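Acetaldehyde dehydrogenase (Acetylating) (Geobacillus thermoglucosidasius, PDB 5J78) catalyses, as an acetylating aldehyde dehydrogenase, the NAD-dependent interconversion of acetaldehyde and acetyl-CoA, probably through a cysteine thioester as in its relatives. Local coordinates at residues A[110-115]-A[459-464]. Residues are numbered along the deposited sequence; the frame is centred on the assembly and turned at random.
Sequences VKTVGI and HLFNIK
Thr-112 OG1 is hydrogen-bonded to the backbone O of Lys-156, and with the hydroxyl held there the methyl CG2 of the same residue is left beside the ring of Phe-461, 4.0 Å from CE1. The hydroxyl sits between backbone N and carbonyl carbon (chi1 58°), which leaves CG2 anti to the carbonyl carbon. The main chain of Thr-112 is gripped as well: its N gives a hydrogen bond to Gln-55 OE1 and its O takes one from Arg-158 NH1, so both the backbone and the hydroxyl of this residue are held. Phe-461, the first residue of strand 461-468, points its side chain toward the loop and crosses that of Thr-112 at about a right angle. Its strand runs antiparallel to strand 124-138 in a mixed sheet; together with strand 115-119, on the same long strand, it forms an extension consistent with the oligomerisation arm of aldehyde dehydrogenases. The next residues on it already touch a second subunit, Asn-462 OD1 bonding to Ala-445 N there. Segment 110-115 is the loop that carries the chain from helix 89-107 into strand 115-119. The carbonyl O of Lys-111 lies 4.2 Å from Phe-461 CZ, a loose van der Waals neighbour, while the amino end leads away. No hydrogen bond joins the two segments. Ala-128, Ala-157 and Ile-116 also pack against the buried phenyl group.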
loop_
_atom_site.group_PDB
_atom_site.type_symbol
_atom_site.label_atom_id
_atom_site.label_comp_id
_atom_site.label_asym_id
_atom_site.label_seq_id
_atom_site.Cartn_x
_atom_site.Cartn_y
_atom_site.Cartn_z
ATOM N N VAL A 110 4.768 -41.285 -13.148
ATOM C CA VAL A 110 4.046 -40.255 -13.897
ATOM C C VAL A 110 4.907 -39.733 -15.057
ATOM O O VAL A 110 6.091 -39.424 -14.900
ATOM C CB VAL A 110 3.611 -39.079 -12.993
ATOM C CG1 VAL A 110 3.032 -37.933 -13.834
ATOM C CG2 VAL A 110 2.579 -39.541 -11.967
ATOM N N LYS A 111 4.316 -39.640 -16.237
ATOM C CA LYS A 111 5.031 -39.044 -17.364
ATOM C C LYS A 111 5.056 -37.525 -17.220
ATOM O O LYS A 111 4.015 -36.912 -17.030
ATOM C CB LYS A 111 4.381 -39.439 -18.696
ATOM C CG LYS A 111 4.425 -40.932 -19.001
ATOM C CD LYS A 111 3.656 -41.256 -20.288
ATOM C CE LYS A 111 3.870 -42.687 -20.742
ATOM N NZ LYS A 111 3.168 -42.952 -22.037
ATOM N N THR A 112 6.236 -36.925 -17.334
ATOM C CA THR A 112 6.386 -35.474 -17.182
ATOM C C THR A 112 7.303 -34.817 -18.218
ATOM O O THR A 112 7.514 -33.605 -18.169
ATOM C CB THR A 112 6.949 -35.123 -15.784
ATOM O OG1 THR A 112 8.217 -35.777 -15.599
ATOM C CG2 THR A 112 6.008 -35.570 -14.711
ATOM N N VAL A 113 7.843 -35.603 -19.145
ATOM C CA VAL A 113 8.741 -35.063 -20.175
ATOM C C VAL A 113 8.122 -35.184 -21.558
ATOM O O VAL A 113 7.666 -36.252 -21.934
ATOM C CB VAL A 113 10.112 -35.789 -20.217
ATOM C CG1 VAL A 113 10.998 -35.200 -21.336
ATOM C CG2 VAL A 113 10.820 -35.695 -18.895
ATOM N N GLY A 114 8.137 -34.096 -22.322
ATOM C CA GLY A 114 7.736 -34.153 -23.713
ATOM C C GLY A 114 6.254 -34.436 -23.889
ATOM O O GLY A 114 5.407 -33.998 -23.110
ATOM N N ILE A 115 5.950 -35.187 -24.937
ATOM C CA ILE A 115 4.593 -35.558 -25.253
ATOM C C ILE A 115 4.181 -36.662 -24.310
ATOM O O ILE A 115 4.781 -37.734 -24.315
ATOM C CB ILE A 115 4.475 -35.998 -26.725
ATOM C CG1 ILE A 115 4.759 -34.790 -27.618
ATOM C CG2 ILE A 115 3.093 -36.595 -27.013
ATOM C CD1 ILE A 115 4.681 -35.069 -29.108
ATOM N N HIS A 459 0.237 -30.751 -10.375
ATOM C CA HIS A 459 -0.023 -29.330 -10.134
ATOM C C HIS A 459 1.175 -28.452 -10.510
ATOM O O HIS A 459 1.053 -27.219 -10.555
ATOM C CB HIS A 459 -0.426 -29.103 -8.668
ATOM C CG HIS A 459 -1.707 -29.783 -8.298
ATOM N ND1 HIS A 459 -1.746 -30.996 -7.643
ATOM C CD2 HIS A 459 -2.997 -29.451 -8.552
ATOM C CE1 HIS A 459 -3.002 -31.370 -7.483
ATOM N NE2 HIS A 459 -3.783 -30.446 -8.018
ATOM N N LEU A 460 2.312 -29.079 -10.817
ATOM C CA LEU A 460 3.533 -28.328 -11.121
ATOM C C LEU A 460 4.043 -28.440 -12.564
ATOM O O LEU A 460 5.201 -28.116 -12.826
ATOM C CB LEU A 460 4.641 -28.759 -10.149
ATOM C CG LEU A 460 4.307 -28.482 -8.689
ATOM C CD1 LEU A 460 5.491 -28.882 -7.797
ATOM C CD2 LEU A 460 3.941 -27.034 -8.452
ATOM N N PHE A 461 3.200 -28.883 -13.494
ATOM C CA PHE A 461 3.448 -28.619 -14.907
ATOM C C PHE A 461 2.140 -28.283 -15.595
ATOM O O PHE A 461 1.074 -28.761 -15.216
ATOM C CB PHE A 461 4.156 -29.779 -15.630
ATOM C CG PHE A 461 3.398 -31.099 -15.615
ATOM C CD1 PHE A 461 3.496 -31.973 -14.540
ATOM C CD2 PHE A 461 2.624 -31.482 -16.697
ATOM C CE1 PHE A 461 2.794 -33.207 -14.541
ATOM C CE2 PHE A 461 1.937 -32.697 -16.703
ATOM C CZ PHE A 461 2.012 -33.552 -15.631
ATOM N N ASN A 462 2.249 -27.379 -16.560
ATOM C CA ASN A 462 1.137 -27.012 -17.432
ATOM C C ASN A 462 1.028 -28.014 -18.555
ATOM O O ASN A 462 2.025 -28.637 -18.917
ATOM C CB ASN A 462 1.349 -25.612 -18.006
ATOM C CG ASN A 462 1.453 -24.537 -16.929
ATOM O OD1 ASN A 462 2.343 -23.678 -16.968
ATOM N ND2 ASN A 462 0.544 -24.568 -15.978
ATOM N N ILE A 463 -0.167 -28.174 -19.113
ATOM C CA ILE A 463 -0.319 -28.974 -20.317
ATOM C C ILE A 463 -0.475 -28.037 -21.516
ATOM O O ILE A 463 -1.347 -27.160 -21.521
ATOM C CB ILE A 463 -1.511 -29.951 -20.191
ATOM C CG1 ILE A 463 -1.155 -31.017 -19.152
ATOM C CG2 ILE A 463 -1.779 -30.646 -21.522
ATOM C CD1 ILE A 463 -2.291 -31.837 -18.651
ATOM N N LYS A 464 0.426 -28.191 -22.494
ATOM C CA LYS A 464 0.300 -27.557 -23.798
ATOM C C LYS A 464 -0.376 -28.530 -24.756
ATOM O O LYS A 464 -0.068 -29.727 -24.750
ATOM C CB LYS A 464 1.670 -27.146 -24.341
ATOM C CG LYS A 464 2.509 -26.279 -23.386
ATOM C CD LYS A 464 3.796 -25.779 -24.029
ATOM C CE LYS A 464 4.689 -26.921 -24.540
ATOM N NZ LYS A 464 5.849 -26.400 -25.330
#